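Local coordinates for protein 2-nitropropane dioxygenase (Streptomyces ansochromogenes, PDB 3BW4) that probably detoxifies propionate 3-nitronate, using FMN and molecular oxygen to carry out the oxidative denitrification of alkyl nitronates, at residues R268-R273 with G316-A321. The protein carries 1 engineered substitution. Residues are numbered along the deposited sequence; the frame is centred on the assembly and turned at random.
Sequences RAFTGR and GMALYA. Engineered in segment 316-321: Y320 (natural residue Trp). With FMN (flavin mononucleotide), chain B.
A318 lays its backbone, rather than its methyl alone, over the ring of F270: the CA sits 3.7 Å from the ring centroid and only 8° off the normal, a CH-pi contact near the middle of the face. On the same residue, CB leans toward the root of the ring and lies 3.7 Å from F270 CG. The far end of the ring meets the preceding peptide obliquely, with F270 CZ 3.3 Å from M317 O; that carbonyl also accepts a hydrogen bond from N280 ND2. With CG anti to its own carbonyl carbon (chi1 -58°), F270 presents one ring face to A318. A318 and L319 are centres of successive inverse gamma turns, which bring the chain from the F270 ring to Y320, an engineered residue that is Trp in the natural sequence. The tyrosine points its hydroxyl back at 268-273, where OH packs 3.3 Å from T271 CG2 without a hydrogen bond between the segments. T271 OG1 instead pairs with H179 NE2 and also accepts a weak hydrogen bond from R273 N. At its other end Y320 lines the flavin pocket, CB lying 3.6 Å from FMN C7. The loop of the hairpin formed by antiparallel strands 264-267 and 275-278 packs against the loop between helices 296-311 and 333-350; helix 296-311 touches both segments, and strand 275-278 adds backbone hydrogen bonds to L319 and A321.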
ATOM      1  N   ARG A 268      -3.101  -2.600  17.506  1.00 21.18           N
ATOM      2  CA  ARG A 268      -2.268  -2.428  18.691  1.00 21.81           C
ATOM      3  C   ARG A 268      -2.733  -3.399  19.772  1.00 21.44           C
ATOM      4  O   ARG A 268      -2.164  -3.451  20.858  1.00 21.99           O
ATOM      5  CB  ARG A 268      -2.381  -0.996  19.234  1.00 21.40           C
ATOM      6  CG  ARG A 268      -1.799   0.094  18.339  1.00 21.93           C
ATOM      7  CD  ARG A 268      -1.584   1.390  19.131  1.00 24.53           C
ATOM      8  NE  ARG A 268      -0.975   2.450  18.327  1.00 23.89           N
ATOM      9  CZ  ARG A 268      -1.634   3.202  17.451  1.00 24.14           C
ATOM     10  NH1 ARG A 268      -2.936   3.016  17.264  1.00 19.82           N
ATOM     11  NH2 ARG A 268      -0.990   4.135  16.754  1.00 19.62           N
ATOM     12  N   ALA A 269      -3.766  -4.174  19.460  1.00 21.41           N
ATOM     13  CA  ALA A 269      -4.348  -5.119  20.411  1.00 22.60           C
ATOM     14  C   ALA A 269      -3.370  -6.030  21.146  1.00 22.16           C
ATOM     15  O   ALA A 269      -3.498  -6.251  22.349  1.00 22.36           O
ATOM     16  CB  ALA A 269      -5.394  -5.972  19.707  1.00 20.90           C
ATOM     17  N   PHE A 270      -2.391  -6.553  20.424  1.00 21.25           N
ATOM     18  CA  PHE A 270      -1.443  -7.490  21.007  1.00 22.72           C
ATOM     19  C   PHE A 270      -0.252  -6.908  21.752  1.00 23.11           C
ATOM     20  O   PHE A 270       0.188  -7.472  22.757  1.00 21.19           O
ATOM     21  CB  PHE A 270      -0.916  -8.418  19.908  1.00 23.78           C
ATOM     22  CG  PHE A 270      -1.994  -9.185  19.193  1.00 25.50           C
ATOM     23  CD1 PHE A 270      -2.716 -10.174  19.852  1.00 26.42           C
ATOM     24  CD2 PHE A 270      -2.295  -8.907  17.862  1.00 27.95           C
ATOM     25  CE1 PHE A 270      -3.725 -10.880  19.200  1.00 26.97           C
ATOM     26  CE2 PHE A 270      -3.301  -9.603  17.197  1.00 28.95           C
ATOM     27  CZ  PHE A 270      -4.019 -10.595  17.871  1.00 28.33           C
ATOM     28  N   THR A 271       0.256  -5.778  21.272  1.00 23.25           N
ATOM     29  CA  THR A 271       1.459  -5.196  21.852  1.00 22.56           C
ATOM     30  C   THR A 271       1.434  -3.716  22.206  1.00 23.68           C
ATOM     31  O   THR A 271       2.343  -3.230  22.878  1.00 22.13           O
ATOM     32  CB  THR A 271       2.615  -5.397  20.888  1.00 22.89           C
ATOM     33  OG1 THR A 271       2.381  -4.601  19.718  1.00 22.61           O
ATOM     34  CG2 THR A 271       2.712  -6.867  20.472  1.00 21.06           C
ATOM     35  N   GLY A 272       0.421  -2.991  21.742  1.00 24.29           N
ATOM     36  CA  GLY A 272       0.360  -1.572  22.033  1.00 25.11           C
ATOM     37  C   GLY A 272       0.976  -0.725  20.928  1.00 25.30           C
ATOM     38  O   GLY A 272       0.980   0.505  21.015  1.00 26.71           O
ATOM     39  N   ARG A 273       1.507  -1.377  19.897  1.00 23.57           N
ATOM     40  CA  ARG A 273       2.105  -0.678  18.756  1.00 22.44           C
ATOM     41  C   ARG A 273       1.466  -1.281  17.500  1.00 21.82           C
ATOM     42  O   ARG A 273       1.101  -2.453  17.490  1.00 21.75           O
ATOM     43  CB  ARG A 273       3.625  -0.886  18.729  1.00 22.00           C
ATOM     44  CG  ARG A 273       4.445   0.387  18.509  1.00 21.86           C
ATOM     45  CD  ARG A 273       5.945   0.127  18.672  1.00 22.06           C
ATOM     46  NE  ARG A 273       6.747   1.352  18.608  1.00 22.18           N
ATOM     47  CZ  ARG A 273       6.971   2.056  17.500  1.00 24.07           C
ATOM     48  NH1 ARG A 273       7.713   3.157  17.549  1.00 22.18           N
ATOM     49  NH2 ARG A 273       6.466   1.660  16.337  1.00 22.60           N
ATOM     50  N   GLY A 316      -6.811 -16.555  19.408  1.00 22.45           N
ATOM     51  CA  GLY A 316      -6.254 -15.805  20.522  1.00 21.23           C
ATOM     52  C   GLY A 316      -4.770 -15.525  20.392  1.00 22.35           C
ATOM     53  O   GLY A 316      -4.131 -15.055  21.334  1.00 21.48           O
ATOM     54  N   MET A 317      -4.222 -15.803  19.214  1.00 22.54           N
ATOM     55  CA  MET A 317      -2.802 -15.594  18.959  1.00 22.83           C
ATOM     56  C   MET A 317      -2.544 -14.360  18.101  1.00 22.62           C
ATOM     57  O   MET A 317      -3.449 -13.859  17.435  1.00 21.52           O
ATOM     58  CB  MET A 317      -2.224 -16.823  18.256  1.00 23.58           C
ATOM     59  CG  MET A 317      -2.309 -18.104  19.066  1.00 25.41           C
ATOM     60  SD  MET A 317      -1.959 -19.563  18.065  1.00 30.99           S
ATOM     61  CE  MET A 317      -0.338 -19.151  17.427  1.00 29.04           C
ATOM     62  N   ALA A 318      -1.306 -13.873  18.123  1.00 21.94           N
ATOM     63  CA  ALA A 318      -0.925 -12.718  17.314  1.00 23.06           C
ATOM     64  C   ALA A 318      -0.451 -13.260  15.969  1.00 22.82           C
ATOM     65  O   ALA A 318       0.734 -13.529  15.774  1.00 23.25           O
ATOM     66  CB  ALA A 318       0.195 -11.941  17.992  1.00 22.37           C
ATOM     67  N   LEU A 319      -1.391 -13.418  15.043  1.00 21.95           N
ATOM     68  CA  LEU A 319      -1.105 -13.963  13.720  1.00 20.56           C
ATOM     69  C   LEU A 319      -0.481 -12.941  12.760  1.00 20.47           C
ATOM     70  O   LEU A 319      -1.093 -12.573  11.756  1.00 21.30           O
ATOM     71  CB  LEU A 319      -2.405 -14.529  13.129  1.00 21.68           C
ATOM     72  CG  LEU A 319      -3.168 -15.532  14.016  1.00 23.03           C
ATOM     73  CD1 LEU A 319      -4.478 -15.938  13.358  1.00 22.84           C
ATOM     74  CD2 LEU A 319      -2.309 -16.761  14.256  1.00 20.86           C
ATOM     75  N   TYR A 320       0.734 -12.487  13.061  1.00 18.56           N
ATOM     76  CA  TYR A 320       1.407 -11.507  12.205  1.00 18.95           C
ATOM     77  C   TYR A 320       1.539 -12.043  10.775  1.00 17.52           C
ATOM     78  O   TYR A 320       1.943 -13.188  10.562  1.00 16.49           O
ATOM     79  CB  TYR A 320       2.795 -11.172  12.761  1.00 18.44           C
ATOM     80  CG  TYR A 320       2.773 -10.618  14.166  1.00 19.27           C
ATOM     81  CD1 TYR A 320       3.577 -11.166  15.163  1.00 21.40           C
ATOM     82  CD2 TYR A 320       1.932  -9.561  14.504  1.00 18.23           C
ATOM     83  CE1 TYR A 320       3.538 -10.677  16.468  1.00 22.98           C
ATOM     84  CE2 TYR A 320       1.884  -9.065  15.796  1.00 20.23           C
ATOM     85  CZ  TYR A 320       2.683  -9.627  16.775  1.00 22.61           C
ATOM     86  OH  TYR A 320       2.596  -9.167  18.064  1.00 22.69           O
ATOM     87  N   ALA A 321       1.196 -11.209   9.802  1.00 16.07           N
ATOM     88  CA  ALA A 321       1.264 -11.609   8.403  1.00 18.29           C
ATOM     89  C   ALA A 321       1.036 -10.406   7.492  1.00 18.37           C
ATOM     90  O   ALA A 321       0.263  -9.507   7.823  1.00 19.53           O
ATOM     91  CB  ALA A 321       0.215 -12.685   8.121  1.00 16.46           C
TER
HETATM   92  N1  FMN B 370      10.911  -6.952  11.806  1.00 20.91           N
HETATM   93  C2  FMN B 370      11.946  -6.680  12.706  1.00 23.65           C
HETATM   94  O2  FMN B 370      12.748  -5.782  12.457  1.00 25.33           O
HETATM   95  N3  FMN B 370      12.083  -7.420  13.872  1.00 23.60           N
HETATM   96  C4  FMN B 370      11.217  -8.453  14.203  1.00 23.67           C
HETATM   97  O4  FMN B 370      11.377  -9.097  15.257  1.00 23.04           O
HETATM   98  C4A FMN B 370      10.165  -8.748  13.296  1.00 22.46           C
HETATM   99  N5  FMN B 370       9.272  -9.785  13.552  1.00 23.56           N
HETATM  100  C5A FMN B 370       8.252 -10.114  12.658  1.00 21.74           C
HETATM  101  C6  FMN B 370       7.382 -11.194  12.955  1.00 21.10           C
HETATM  102  C7  FMN B 370       6.318 -11.590  12.068  1.00 19.98           C
HETATM  103  C7M FMN B 370       6.036 -13.108  12.084  1.00 18.99           C
HETATM  104  C8  FMN B 370       6.230 -10.835  10.840  1.00 19.30           C
HETATM  105  C8M FMN B 370       5.727 -11.439   9.528  1.00 15.41           C
HETATM  106  C9  FMN B 370       7.082  -9.724  10.540  1.00 18.44           C
HETATM  107  C9A FMN B 370       8.103  -9.359  11.449  1.00 19.99           C
HETATM  108  N10 FMN B 370       8.992  -8.280  11.188  1.00 21.15           N
HETATM  109  C10 FMN B 370      10.028  -7.977  12.094  1.00 20.19           C
HETATM  110  C1' FMN B 370       8.739  -7.323  10.016  1.00 19.32           C
HETATM  111  C2' FMN B 370       9.680  -7.749   8.859  1.00 18.18           C
HETATM  112  O2' FMN B 370      10.949  -7.143   9.061  1.00 16.97           O
HETATM  113  C3' FMN B 370       9.166  -7.282   7.449  1.00 18.16           C
HETATM  114  O3' FMN B 370       9.026  -5.861   7.507  1.00 18.34           O
HETATM  115  C4' FMN B 370       7.810  -7.866   7.040  1.00 17.31           C
HETATM  116  O4' FMN B 370       7.813  -9.265   7.328  1.00 17.41           O
HETATM  117  C5' FMN B 370       7.575  -7.649   5.521  1.00 17.85           C
HETATM  118  O5' FMN B 370       6.302  -8.179   5.091  1.00 15.40           O
HETATM  119  P   FMN B 370       5.954  -9.702   4.605  1.00 19.74           P
HETATM  120  O1P FMN B 370       5.847 -10.014   6.065  1.00 19.09           O
HETATM  121  O2P FMN B 370       7.251  -9.589   3.860  1.00 18.85           O
HETATM  122  O3P FMN B 370       4.734  -9.029   3.976  1.00 18.52           O